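Local coordinates for protein PBP5 (Haemophilus influenzae, PDB 3A3J) that removes the C-terminal D-alanyl residue from sugar-peptide precursors of the cell wall, acting as a D-alanyl-D-alanine carboxypeptidase, at residues S36-M41 with T134-P139; M40-V45 with E120-Y125; S149-M154 with V228-P233. All blocks are in the same frame, centred on the assembly; numbering follows the deposited sequence.

Contact 1 (S36-M41 with T134-P139); sequences SLTKMM and TNFTTP
Lys-39 and Pro-139 mark the closest approach of the two backbones, their CA atoms lying 6.5 Å apart. The residues 36-41 begin in a 3-10 turn and run on into helix 38-51, whereas 134-139 is an irregular connection between helices 115-128 and 151-164. Along 134-139 Phe-136 directs its CB toward the helix, while Pro-139 turns its CB away and presents its carbonyl oxygen, 4.0 Å from Lys-39 CG. That oxygen accepts a hydrogen bond from the hydroxyl of Thr-42, one turn further along the helix.

Thr-38 and Met-41, one helical turn apart, both come obliquely from the same side of the Phe-136 ring plane, at opposite ends of the ring. Near CD1 comes the methyl of Thr-38, with CG2 3.6 Å from Phe-136 CD1, the two side chains sliding past each other in opposite directions. The same methyl rests 3.6 Å from Thr-138 O, so it touches both the ring and the loop backbone. Its place follows from the first torsion: CG2 is anti to the backbone N, which leaves OG1 anti to the carbonyl carbon (chi1 -59°) and bonded to Ala-35 O. Met-41 CG approaches Phe-136 CE2 to 3.6 Å, its chain crossing the phenyl at about a right angle.

This helix start carries the Ser-x-x-Lys motif of the penicillin-binding, beta-lactamase-like fold. Ser-36 is the residue assigned to the acyl-ester intermediate and Lys-39 the proton acceptor. Neither turns its CB to the loop, but Lys-39 NZ donates to Ser-36 OG at 2.7 Å and also bonds His-140 O, immediately beyond the loop segment. Phe-136 O accepts from Asn-123 ND2 of helix 115-128, and Thr-138 OG1 is paired with Gln-147.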
ATOM      1  N   SER A  36     -13.984  -1.124  -7.937  1.00 23.09           N
ATOM      2  CA  SER A  36     -12.859  -2.025  -8.201  1.00 22.39           C
ATOM      3  C   SER A  36     -11.560  -1.877  -7.358  1.00 22.25           C
ATOM      4  O   SER A  36     -10.623  -2.682  -7.510  1.00 22.66           O
ATOM      5  CB  SER A  36     -12.486  -2.004  -9.670  1.00 24.73           C
ATOM      6  OG  SER A  36     -13.314  -2.963 -10.374  1.00 25.64           O
ATOM      7  N   LEU A  37     -11.449  -0.886  -6.470  1.00 21.01           N
ATOM      8  CA  LEU A  37     -10.165  -0.855  -5.651  1.00 20.92           C
ATOM      9  C   LEU A  37     -10.246  -2.053  -4.680  1.00 22.16           C
ATOM     10  O   LEU A  37      -9.205  -2.598  -4.179  1.00 22.43           O
ATOM     11  CB  LEU A  37     -10.074   0.426  -4.847  1.00 20.09           C
ATOM     12  CG  LEU A  37     -10.154   1.738  -5.634  1.00 20.26           C
ATOM     13  CD1 LEU A  37     -10.115   2.964  -4.681  1.00 22.87           C
ATOM     14  CD2 LEU A  37      -9.061   1.758  -6.622  1.00 15.04           C
ATOM     15  N   THR A  38     -11.486  -2.560  -4.496  1.00 21.24           N
ATOM     16  CA  THR A  38     -11.666  -3.833  -3.719  1.00 20.27           C
ATOM     17  C   THR A  38     -10.733  -4.917  -4.202  1.00 20.59           C
ATOM     18  O   THR A  38     -10.180  -5.722  -3.375  1.00 20.70           O
ATOM     19  CB  THR A  38     -13.134  -4.341  -3.780  1.00 20.32           C
ATOM     20  OG1 THR A  38     -13.989  -3.307  -3.243  1.00 21.68           O
ATOM     21  CG2 THR A  38     -13.271  -5.671  -2.951  1.00 24.66           C
ATOM     22  N   LYS A  39     -10.532  -4.972  -5.533  1.00 19.70           N
ATOM     23  CA  LYS A  39      -9.617  -6.014  -6.115  1.00 20.06           C
ATOM     24  C   LYS A  39      -8.168  -5.985  -5.651  1.00 19.82           C
ATOM     25  O   LYS A  39      -7.404  -6.965  -5.849  1.00 20.01           O
ATOM     26  CB  LYS A  39      -9.671  -6.000  -7.658  1.00 21.00           C
ATOM     27  CG  LYS A  39     -11.088  -6.429  -8.115  1.00 22.12           C
ATOM     28  CD  LYS A  39     -11.391  -6.018  -9.534  1.00 19.87           C
ATOM     29  CE  LYS A  39     -12.770  -6.588 -10.011  1.00 19.74           C
ATOM     30  NZ  LYS A  39     -13.782  -5.563  -9.750  1.00 15.41           N
ATOM     31  N   MET A  40      -7.733  -4.831  -5.160  1.00 20.33           N
ATOM     32  CA  MET A  40      -6.395  -4.757  -4.531  1.00 21.76           C
ATOM     33  C   MET A  40      -6.294  -5.709  -3.302  1.00 18.87           C
ATOM     34  O   MET A  40      -5.359  -6.457  -3.202  1.00 18.85           O
ATOM     35  CB  MET A  40      -6.137  -3.283  -4.057  1.00 20.91           C
ATOM     36  CG  MET A  40      -5.595  -2.425  -5.233  1.00 25.39           C
ATOM     37  SD  MET A  40      -5.621  -0.705  -4.829  1.00 31.57           S
ATOM     38  CE  MET A  40      -4.950  -0.457  -3.146  1.00 26.36           C
ATOM     39  N   MET A  41      -7.281  -5.663  -2.415  1.00 18.83           N
ATOM     40  CA  MET A  41      -7.334  -6.638  -1.273  1.00 22.26           C
ATOM     41  C   MET A  41      -7.431  -8.082  -1.768  1.00 21.35           C
ATOM     42  O   MET A  41      -6.656  -8.979  -1.377  1.00 22.37           O
ATOM     43  CB  MET A  41      -8.478  -6.311  -0.294  1.00 22.68           C
ATOM     44  CG  MET A  41      -8.425  -7.199   1.050  1.00 24.11           C
ATOM     45  SD  MET A  41      -6.768  -7.262   1.803  1.00 26.25           S
ATOM     46  CE  MET A  41      -6.984  -5.865   2.827  1.00 27.59           C
ATOM     47  N   THR A 134     -12.467   0.402   6.626  1.00 30.21           N
ATOM     48  CA  THR A 134     -12.692  -0.506   5.562  1.00 30.09           C
ATOM     49  C   THR A 134     -13.500  -1.741   5.934  1.00 30.26           C
ATOM     50  O   THR A 134     -13.217  -2.372   6.967  1.00 29.21           O
ATOM     51  CB  THR A 134     -11.337  -0.953   5.042  1.00 30.19           C
ATOM     52  OG1 THR A 134     -10.635   0.221   4.630  1.00 32.70           O
ATOM     53  CG2 THR A 134     -11.496  -1.863   3.816  1.00 31.42           C
ATOM     54  N   ASN A 135     -14.468  -2.144   5.087  1.00 29.21           N
ATOM     55  CA  ASN A 135     -15.086  -3.464   5.261  1.00 29.50           C
ATOM     56  C   ASN A 135     -15.512  -4.066   3.913  1.00 29.46           C
ATOM     57  O   ASN A 135     -16.215  -3.437   3.158  1.00 28.89           O
ATOM     58  CB  ASN A 135     -16.347  -3.376   6.155  1.00 29.94           C
ATOM     59  CG  ASN A 135     -16.955  -4.741   6.407  1.00 30.83           C
ATOM     60  OD1 ASN A 135     -16.336  -5.551   7.041  1.00 30.43           O
ATOM     61  ND2 ASN A 135     -18.085  -5.029   5.821  1.00 34.01           N
ATOM     62  N   PHE A 136     -15.109  -5.290   3.642  1.00 29.91           N
ATOM     63  CA  PHE A 136     -15.446  -5.917   2.368  1.00 30.19           C
ATOM     64  C   PHE A 136     -16.582  -6.916   2.538  1.00 31.22           C
ATOM     65  O   PHE A 136     -16.656  -7.651   3.536  1.00 31.16           O
ATOM     66  CB  PHE A 136     -14.223  -6.603   1.777  1.00 28.53           C
ATOM     67  CG  PHE A 136     -13.096  -5.662   1.492  1.00 28.35           C
ATOM     68  CD1 PHE A 136     -13.228  -4.672   0.507  1.00 29.86           C
ATOM     69  CD2 PHE A 136     -11.927  -5.705   2.233  1.00 26.58           C
ATOM     70  CE1 PHE A 136     -12.195  -3.781   0.239  1.00 29.42           C
ATOM     71  CE2 PHE A 136     -10.884  -4.766   1.965  1.00 28.26           C
ATOM     72  CZ  PHE A 136     -11.018  -3.834   0.979  1.00 27.73           C
ATOM     73  N   THR A 137     -17.437  -6.971   1.527  1.00 32.00           N
ATOM     74  CA  THR A 137     -18.487  -7.993   1.459  1.00 31.63           C
ATOM     75  C   THR A 137     -18.357  -8.866   0.201  1.00 31.02           C
ATOM     76  O   THR A 137     -19.118  -9.771   0.065  1.00 31.83           O
ATOM     77  CB  THR A 137     -19.872  -7.357   1.423  1.00 31.89           C
ATOM     78  OG1 THR A 137     -19.930  -6.461   0.314  1.00 35.37           O
ATOM     79  CG2 THR A 137     -20.268  -6.581   2.758  1.00 29.84           C
ATOM     80  N   THR A 138     -17.387  -8.615  -0.703  1.00 30.65           N
ATOM     81  CA  THR A 138     -17.307  -9.272  -2.007  1.00 28.18           C
ATOM     82  C   THR A 138     -15.869  -9.314  -2.376  1.00 28.27           C
ATOM     83  O   THR A 138     -15.075  -8.532  -1.863  1.00 28.72           O
ATOM     84  CB  THR A 138     -17.994  -8.426  -3.131  1.00 29.99           C
ATOM     85  OG1 THR A 138     -17.302  -7.157  -3.288  1.00 28.08           O
ATOM     86  CG2 THR A 138     -19.491  -8.181  -2.848  1.00 25.07           C
ATOM     87  N   PRO A 139     -15.510 -10.195  -3.319  1.00 28.02           N
ATOM     88  CA  PRO A 139     -14.128 -10.123  -3.788  1.00 26.53           C
ATOM     89  C   PRO A 139     -13.937  -9.138  -4.999  1.00 27.13           C
ATOM     90  O   PRO A 139     -12.783  -8.883  -5.417  1.00 25.32           O
ATOM     91  CB  PRO A 139     -13.840 -11.558  -4.192  1.00 25.61           C
ATOM     92  CG  PRO A 139     -15.175 -12.099  -4.648  1.00 25.74           C
ATOM     93  CD  PRO A 139     -16.260 -11.324  -3.931  1.00 25.85           C
TER

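Contact 2 (M40-V45 with E120-Y125); sequences MMTSYV and ETMNKY
Met-41 and Met-122 have the nearest CA atoms of two helices that cross almost perpendicularly, with an angle of 94° and short-segment axes 9.5 Å apart. The tight part of the crossing is sulfur-rich and aromatic. Met-41, bent at its second and third torsions, slides past Met-122 in the opposite direction, CG reaching 3.7 Å from Met-122 CB. Its sulfur then continues to the root of Tyr-125, with SD 3.7 Å from Tyr-125 CB. Relative to that ring the sulfur is oblique, 5.5 Å from the centroid, which makes a distant Met-aromatic contact.

Beside it, Tyr-44 drives the edge of its ring into the face of Tyr-125. CE2 stands over the centre of that ring, the planes are inclined at 76° and the centroids lie 4.9 Å apart, a T-shaped stack. CG anti to the backbone N (chi1 -171°) carries the Tyr-44 ring out toward Tyr-125. The ring of Tyr-125 has Lys-124 CE against its opposite face, off toward the rim, and Tyr-44 OH is bonded to Asp-164.

Lys-39 lies in the first turn of helix 38-51, with Ser-36 just ahead of it, and helix 115-128 packs across this helix within the helical part of the carboxypeptidase domain. Toward the helix start, Met-122 CE lies 3.4 Å from Thr-42 OG1; the hydroxyl itself bonds Pro-139 O.

Val-45 also packs closely, CG1 lying 3.6 Å from Thr-121 CG2 while CG2 sits at the edge of the Tyr-125 ring. This flank is nevertheless the looser one, since Thr-121 is partly exposed and a water takes over the polar linkage: it donates to Val-45 O at 2.7 Å and, in the plane of the Tyr-125 ring, is hydrogen-bonded to Tyr-125 OH.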
ATOM      1  N   MET A  40      -7.733  -4.831  -5.160  1.00 20.33           N
ATOM      2  CA  MET A  40      -6.395  -4.757  -4.531  1.00 21.76           C
ATOM      3  C   MET A  40      -6.294  -5.709  -3.302  1.00 18.87           C
ATOM      4  O   MET A  40      -5.359  -6.457  -3.202  1.00 18.85           O
ATOM      5  CB  MET A  40      -6.137  -3.283  -4.057  1.00 20.91           C
ATOM      6  CG  MET A  40      -5.595  -2.425  -5.233  1.00 25.39           C
ATOM      7  SD  MET A  40      -5.621  -0.705  -4.829  1.00 31.57           S
ATOM      8  CE  MET A  40      -4.950  -0.457  -3.146  1.00 26.36           C
ATOM      9  N   MET A  41      -7.281  -5.663  -2.415  1.00 18.83           N
ATOM     10  CA  MET A  41      -7.334  -6.638  -1.273  1.00 22.26           C
ATOM     11  C   MET A  41      -7.431  -8.082  -1.768  1.00 21.35           C
ATOM     12  O   MET A  41      -6.656  -8.979  -1.377  1.00 22.37           O
ATOM     13  CB  MET A  41      -8.478  -6.311  -0.294  1.00 22.68           C
ATOM     14  CG  MET A  41      -8.425  -7.199   1.050  1.00 24.11           C
ATOM     15  SD  MET A  41      -6.768  -7.262   1.803  1.00 26.25           S
ATOM     16  CE  MET A  41      -6.984  -5.865   2.827  1.00 27.59           C
ATOM     17  N   THR A  42      -8.331  -8.312  -2.716  1.00 23.18           N
ATOM     18  CA  THR A  42      -8.408  -9.676  -3.340  1.00 19.98           C
ATOM     19  C   THR A  42      -7.070 -10.171  -3.841  1.00 22.38           C
ATOM     20  O   THR A  42      -6.670 -11.328  -3.611  1.00 21.02           O
ATOM     21  CB  THR A  42      -9.455  -9.729  -4.519  1.00 20.71           C
ATOM     22  OG1 THR A  42     -10.747  -9.346  -4.026  1.00 19.89           O
ATOM     23  CG2 THR A  42      -9.505 -11.129  -5.118  1.00 15.48           C
ATOM     24  N   SER A  43      -6.355  -9.318  -4.591  1.00 23.68           N
ATOM     25  CA  SER A  43      -4.998  -9.716  -5.065  1.00 24.56           C
ATOM     26  C   SER A  43      -3.980  -9.840  -3.921  1.00 22.72           C
ATOM     27  O   SER A  43      -3.023 -10.597  -4.020  1.00 23.20           O
ATOM     28  CB  SER A  43      -4.496  -8.627  -6.048  1.00 25.52           C
ATOM     29  OG  SER A  43      -5.655  -8.284  -6.885  1.00 33.35           O
ATOM     30  N   TYR A  44      -4.145  -9.036  -2.882  1.00 23.39           N
ATOM     31  CA  TYR A  44      -3.318  -9.199  -1.669  1.00 23.97           C
ATOM     32  C   TYR A  44      -3.473 -10.660  -1.115  1.00 24.35           C
ATOM     33  O   TYR A  44      -2.490 -11.437  -1.074  1.00 25.14           O
ATOM     34  CB  TYR A  44      -3.641  -8.134  -0.591  1.00 24.51           C
ATOM     35  CG  TYR A  44      -2.603  -8.222   0.554  1.00 23.27           C
ATOM     36  CD1 TYR A  44      -1.381  -7.526   0.465  1.00 25.71           C
ATOM     37  CD2 TYR A  44      -2.783  -9.092   1.632  1.00 21.65           C
ATOM     38  CE1 TYR A  44      -0.387  -7.634   1.480  1.00 28.62           C
ATOM     39  CE2 TYR A  44      -1.816  -9.209   2.666  1.00 25.67           C
ATOM     40  CZ  TYR A  44      -0.625  -8.456   2.582  1.00 27.44           C
ATOM     41  OH  TYR A  44       0.346  -8.541   3.548  1.00 31.67           O
ATOM     42  N   VAL A  45      -4.719 -11.072  -0.847  1.00 24.59           N
ATOM     43  CA  VAL A  45      -5.003 -12.525  -0.427  1.00 22.87           C
ATOM     44  C   VAL A  45      -4.361 -13.522  -1.377  1.00 24.17           C
ATOM     45  O   VAL A  45      -3.567 -14.345  -0.957  1.00 22.95           O
ATOM     46  CB  VAL A  45      -6.514 -12.755  -0.301  1.00 22.64           C
ATOM     47  CG1 VAL A  45      -6.876 -14.171   0.188  1.00 22.56           C
ATOM     48  CG2 VAL A  45      -7.059 -11.754   0.671  1.00 19.11           C
ATOM     49  N   GLU A 120     -13.685 -13.312   4.126  1.00 31.80           N
ATOM     50  CA  GLU A 120     -13.416 -13.192   5.536  1.00 32.12           C
ATOM     51  C   GLU A 120     -11.904 -13.066   5.725  1.00 31.65           C
ATOM     52  O   GLU A 120     -11.460 -12.380   6.640  1.00 32.53           O
ATOM     53  CB  GLU A 120     -14.004 -14.400   6.277  1.00 32.12           C
ATOM     54  CG  GLU A 120     -14.348 -14.076   7.645  1.00 37.18           C
ATOM     55  CD  GLU A 120     -15.056 -12.716   7.767  1.00 44.54           C
ATOM     56  OE1 GLU A 120     -16.011 -12.404   7.008  1.00 47.63           O
ATOM     57  OE2 GLU A 120     -14.666 -11.974   8.680  1.00 47.88           O
ATOM     58  N   THR A 121     -11.134 -13.751   4.873  1.00 31.36           N
ATOM     59  CA  THR A 121      -9.699 -13.539   4.792  1.00 32.11           C
ATOM     60  C   THR A 121      -9.327 -12.091   4.395  1.00 31.88           C
ATOM     61  O   THR A 121      -8.321 -11.539   4.894  1.00 33.67           O
ATOM     62  CB  THR A 121      -9.091 -14.508   3.828  1.00 32.32           C
ATOM     63  OG1 THR A 121      -9.291 -15.811   4.347  1.00 35.93           O
ATOM     64  CG2 THR A 121      -7.559 -14.331   3.711  1.00 32.08           C
ATOM     65  N   MET A 122     -10.140 -11.482   3.540  1.00 29.54           N
ATOM     66  CA  MET A 122      -9.944 -10.129   3.109  1.00 28.61           C
ATOM     67  C   MET A 122     -10.070  -9.306   4.353  1.00 29.20           C
ATOM     68  O   MET A 122      -9.297  -8.365   4.567  1.00 27.98           O
ATOM     69  CB  MET A 122     -11.037  -9.664   2.073  1.00 27.23           C
ATOM     70  CG  MET A 122     -10.902 -10.302   0.668  1.00 24.33           C
ATOM     71  SD  MET A 122     -12.362  -9.840  -0.309  1.00 27.62           S
ATOM     72  CE  MET A 122     -11.849  -8.223  -0.997  1.00 20.68           C
ATOM     73  N   ASN A 123     -11.076  -9.645   5.170  1.00 29.79           N
ATOM     74  CA  ASN A 123     -11.353  -8.831   6.364  1.00 29.63           C
ATOM     75  C   ASN A 123     -10.347  -9.164   7.463  1.00 28.99           C
ATOM     76  O   ASN A 123     -10.042  -8.333   8.241  1.00 28.34           O
ATOM     77  CB  ASN A 123     -12.773  -8.925   6.857  1.00 28.60           C
ATOM     78  CG  ASN A 123     -13.754  -8.216   5.923  1.00 31.28           C
ATOM     79  OD1 ASN A 123     -13.427  -7.183   5.358  1.00 30.17           O
ATOM     80  ND2 ASN A 123     -14.971  -8.772   5.765  1.00 28.35           N
ATOM     81  N   LYS A 124      -9.794 -10.364   7.442  1.00 30.51           N
ATOM     82  CA  LYS A 124      -8.689 -10.679   8.328  1.00 31.88           C
ATOM     83  C   LYS A 124      -7.647  -9.580   8.087  1.00 32.46           C
ATOM     84  O   LYS A 124      -7.207  -8.945   9.033  1.00 33.13           O
ATOM     85  CB  LYS A 124      -8.079 -12.075   8.053  1.00 31.45           C
ATOM     86  CG  LYS A 124      -6.913 -12.467   9.007  1.00 34.37           C
ATOM     87  CD  LYS A 124      -6.131 -13.759   8.637  1.00 36.84           C
ATOM     88  CE  LYS A 124      -5.341 -13.672   7.384  1.00 41.26           C
ATOM     89  NZ  LYS A 124      -4.780 -15.030   6.972  1.00 40.43           N
ATOM     90  N   TYR A 125      -7.251  -9.366   6.812  1.00 31.32           N
ATOM     91  CA  TYR A 125      -6.102  -8.494   6.507  1.00 28.72           C
ATOM     92  C   TYR A 125      -6.444  -7.041   6.808  1.00 26.64           C
ATOM     93  O   TYR A 125      -5.581  -6.230   7.088  1.00 27.06           O
ATOM     94  CB  TYR A 125      -5.663  -8.680   5.085  1.00 28.10           C
ATOM     95  CG  TYR A 125      -4.905  -9.965   4.855  1.00 29.00           C
ATOM     96  CD1 TYR A 125      -3.760 -10.274   5.596  1.00 28.42           C
ATOM     97  CD2 TYR A 125      -5.344 -10.878   3.934  1.00 27.26           C
ATOM     98  CE1 TYR A 125      -3.060 -11.422   5.375  1.00 27.68           C
ATOM     99  CE2 TYR A 125      -4.661 -12.040   3.733  1.00 28.56           C
ATOM    100  CZ  TYR A 125      -3.544 -12.313   4.458  1.00 28.27           C
ATOM    101  OH  TYR A 125      -2.853 -13.471   4.192  1.00 36.84           O
TER
HETATM  102  O   HOH W   1      -3.713 -15.106   1.658  1.00 36.94           O

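Contact 3 (S149-M154 with V228-P233); sequences SSARDM and VVMGVP
Ser-150 meets Met-230 at the point where helix 151-164 begins, its carbonyl carbon 3.8 Å from Met-230 SD. It occupies the N-cap position: OG accepts the backbone N-H of Asp-153 at 3.1 Å in a nearly straight bond of 164°, which caps the first turn. The hydroxyl also has a weak bond to Pro-28 O, while the CB of Ser-150 faces away from the strand, so only the backbone of this residue is used in the contact.

Ala-151 follows as the point of closest backbone approach, 5.6 Å CA to CA from Val-228, and its CB lies 4.1 Å from both Val-228 CG1 and Met-230 SD. Met-230 lays its sulfur against the helix start, SD 3.4 Å from Ala-151 N. At the carbonyl end of the same residue, Val-228 CG2 is 3.5 Å from Ala-151 O.

Arg-152 turns away to a salt bridge with Asp-29, and the Asp-153 carboxylate leads off to Thr-134 OG1. One turn on, Met-154 returns to the strand, CB 4.2 Å from Val-228 CG1. With CG anti to the carbonyl carbon (chi1 -74°) and the chain bent at chi3 (145°), Met-230 brings CE to 4.1 Å from Met-154 CG, the two side chains crossing at about a right angle.

Val-228 and Met-230 alternate with Val-229, which turns to helix 235-252 on the other side of the five-stranded antiparallel sheet. Beyond Met-230 the strand is broken at Gly-231 and Val-232, a G1 beta bulge against strand 210-218. Across the interface the chemistry is thus apolar: sulfur, methyl and methylene groups fit against the backbone of a capped helix start, which implies that close packing rather than polar pairing joins the start of helix 151-164 to strand 224-232.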
ATOM      1  N   SER A 149     -14.442   1.750   2.043  1.00 26.14           N
ATOM      2  CA  SER A 149     -13.052   1.889   2.388  1.00 26.82           C
ATOM      3  C   SER A 149     -12.863   3.373   2.494  1.00 26.60           C
ATOM      4  O   SER A 149     -13.849   4.169   2.503  1.00 27.22           O
ATOM      5  CB  SER A 149     -12.120   1.258   1.344  1.00 26.16           C
ATOM      6  OG  SER A 149     -10.783   1.095   1.861  1.00 26.63           O
ATOM      7  N   SER A 150     -11.611   3.768   2.517  1.00 27.22           N
ATOM      8  CA  SER A 150     -11.282   5.211   2.518  1.00 26.26           C
ATOM      9  C   SER A 150      -9.941   5.425   1.792  1.00 25.35           C
ATOM     10  O   SER A 150      -9.154   4.465   1.568  1.00 26.17           O
ATOM     11  CB  SER A 150     -11.207   5.698   3.970  1.00 25.91           C
ATOM     12  OG  SER A 150      -9.949   5.272   4.478  1.00 27.64           O
ATOM     13  N   ALA A 151      -9.643   6.695   1.472  1.00 27.33           N
ATOM     14  CA  ALA A 151      -8.447   7.039   0.741  1.00 26.49           C
ATOM     15  C   ALA A 151      -7.239   6.579   1.493  1.00 26.16           C
ATOM     16  O   ALA A 151      -6.325   5.980   0.926  1.00 27.20           O
ATOM     17  CB  ALA A 151      -8.430   8.599   0.518  1.00 28.47           C
ATOM     18  N   ARG A 152      -7.217   6.816   2.806  1.00 26.09           N
ATOM     19  CA  ARG A 152      -6.021   6.434   3.607  1.00 25.95           C
ATOM     20  C   ARG A 152      -5.904   4.915   3.714  1.00 25.18           C
ATOM     21  O   ARG A 152      -4.810   4.348   3.640  1.00 26.03           O
ATOM     22  CB  ARG A 152      -6.117   7.033   5.058  1.00 25.25           C
ATOM     23  CG  ARG A 152      -4.794   6.808   5.874  1.00 30.09           C
ATOM     24  CD  ARG A 152      -5.010   6.718   7.360  1.00 31.98           C
ATOM     25  NE  ARG A 152      -5.726   7.899   7.833  1.00 31.40           N
ATOM     26  CZ  ARG A 152      -5.070   8.981   8.260  1.00 36.13           C
ATOM     27  NH1 ARG A 152      -5.735  10.044   8.697  1.00 30.64           N
ATOM     28  NH2 ARG A 152      -3.721   8.972   8.245  1.00 35.02           N
ATOM     29  N   ASP A 153      -7.032   4.232   3.918  1.00 25.51           N
ATOM     30  CA  ASP A 153      -7.006   2.726   4.026  1.00 25.70           C
ATOM     31  C   ASP A 153      -6.548   2.115   2.704  1.00 24.05           C
ATOM     32  O   ASP A 153      -5.681   1.170   2.635  1.00 24.04           O
ATOM     33  CB  ASP A 153      -8.388   2.206   4.433  1.00 26.07           C
ATOM     34  CG  ASP A 153      -8.675   2.430   5.936  1.00 29.98           C
ATOM     35  OD1 ASP A 153      -7.774   3.011   6.616  1.00 28.16           O
ATOM     36  OD2 ASP A 153      -9.779   2.013   6.403  1.00 24.23           O
ATOM     37  N   MET A 154      -7.028   2.725   1.625  1.00 23.65           N
ATOM     38  CA  MET A 154      -6.532   2.219   0.274  1.00 23.90           C
ATOM     39  C   MET A 154      -5.067   2.563   0.050  1.00 22.55           C
ATOM     40  O   MET A 154      -4.333   1.808  -0.575  1.00 23.61           O
ATOM     41  CB  MET A 154      -7.470   2.742  -0.874  1.00 24.11           C
ATOM     42  CG  MET A 154      -8.822   1.921  -0.945  1.00 20.85           C
ATOM     43  SD  MET A 154      -8.306   0.321  -1.477  1.00 29.10           S
ATOM     44  CE  MET A 154      -9.756  -0.583  -1.085  1.00 27.04           C
ATOM     45  N   VAL A 228      -4.232   8.538  -3.811  1.00 25.15           N
ATOM     46  CA  VAL A 228      -5.517   7.967  -3.916  1.00 25.72           C
ATOM     47  C   VAL A 228      -6.478   9.124  -4.111  1.00 26.01           C
ATOM     48  O   VAL A 228      -6.449  10.052  -3.347  1.00 27.17           O
ATOM     49  CB  VAL A 228      -5.953   7.127  -2.603  1.00 26.16           C
ATOM     50  CG1 VAL A 228      -7.301   6.490  -2.807  1.00 25.39           C
ATOM     51  CG2 VAL A 228      -4.895   6.063  -2.244  1.00 24.30           C
ATOM     52  N   VAL A 229      -7.324   9.060  -5.140  1.00 23.80           N
ATOM     53  CA  VAL A 229      -8.402  10.010  -5.290  1.00 23.85           C
ATOM     54  C   VAL A 229      -9.746   9.251  -5.412  1.00 25.24           C
ATOM     55  O   VAL A 229      -9.829   8.202  -6.068  1.00 24.24           O
ATOM     56  CB  VAL A 229      -8.168  10.936  -6.570  1.00 23.33           C
ATOM     57  CG1 VAL A 229      -6.800  11.622  -6.461  1.00 24.31           C
ATOM     58  CG2 VAL A 229      -8.195  10.096  -7.893  1.00 23.24           C
ATOM     59  N   MET A 230     -10.793   9.791  -4.799  1.00 25.96           N
ATOM     60  CA  MET A 230     -12.035   9.141  -4.821  1.00 29.10           C
ATOM     61  C   MET A 230     -13.072  10.166  -5.172  1.00 29.95           C
ATOM     62  O   MET A 230     -12.891  11.345  -4.855  1.00 31.46           O
ATOM     63  CB  MET A 230     -12.332   8.519  -3.425  1.00 28.50           C
ATOM     64  CG  MET A 230     -11.500   7.327  -3.195  1.00 29.38           C
ATOM     65  SD  MET A 230     -11.419   6.722  -1.477  1.00 28.93           S
ATOM     66  CE  MET A 230     -11.337   4.979  -1.872  1.00 30.21           C
ATOM     67  N   GLY A 231     -14.153   9.717  -5.803  1.00 29.59           N
ATOM     68  CA  GLY A 231     -15.262  10.592  -6.164  1.00 30.04           C
ATOM     69  C   GLY A 231     -14.812  11.695  -7.115  1.00 31.34           C
ATOM     70  O   GLY A 231     -15.193  12.826  -6.912  1.00 32.50           O
ATOM     71  N   VAL A 232     -14.002  11.366  -8.140  1.00 31.22           N
ATOM     72  CA  VAL A 232     -13.656  12.304  -9.204  1.00 30.59           C
ATOM     73  C   VAL A 232     -14.747  12.269 -10.306  1.00 31.83           C
ATOM     74  O   VAL A 232     -15.187  11.171 -10.702  1.00 31.28           O
ATOM     75  CB  VAL A 232     -12.284  11.967  -9.821  1.00 29.70           C
ATOM     76  CG1 VAL A 232     -11.837  13.093 -10.797  1.00 27.32           C
ATOM     77  CG2 VAL A 232     -11.235  11.818  -8.745  1.00 29.38           C
ATOM     78  N   PRO A 233     -15.198  13.462 -10.819  1.00 32.06           N
ATOM     79  CA  PRO A 233     -16.319  13.434 -11.792  1.00 31.26           C
ATOM     80  C   PRO A 233     -16.031  12.706 -13.117  1.00 30.39           C
ATOM     81  O   PRO A 233     -16.961  12.160 -13.694  1.00 30.23           O
ATOM     82  CB  PRO A 233     -16.658  14.933 -12.012  1.00 31.30           C
ATOM     83  CG  PRO A 233     -16.268  15.569 -10.692  1.00 33.44           C
ATOM     84  CD  PRO A 233     -14.930  14.844 -10.340  1.00 33.01           C
TER

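Contacts 1 and 2 are neighbours, their centres about 7 Å apart. Both use helix 38-51, starting from overlapping residues, and Thr-38 of contact 1 packs on Met-122 of contact 2. The centre of contact 3 lies about 13 Å from that of contact 1 and about 18 Å from that of contact 2, and along the chain it opens after both have closed. Thr-134 of contact 1 bonds Ser-149, Leu-37 packs on Met-230, and Met-40, shared by contacts 1 and 2, rests against Met-154. Contacts 1 and 2 thus both pack on helix 38-51, which follows Ser-36 and contains Lys-39, while contact 3 ties helix 151-164 to the five-stranded sheet whose outermost strand 197-206 bears the substrate-binding Lys-202.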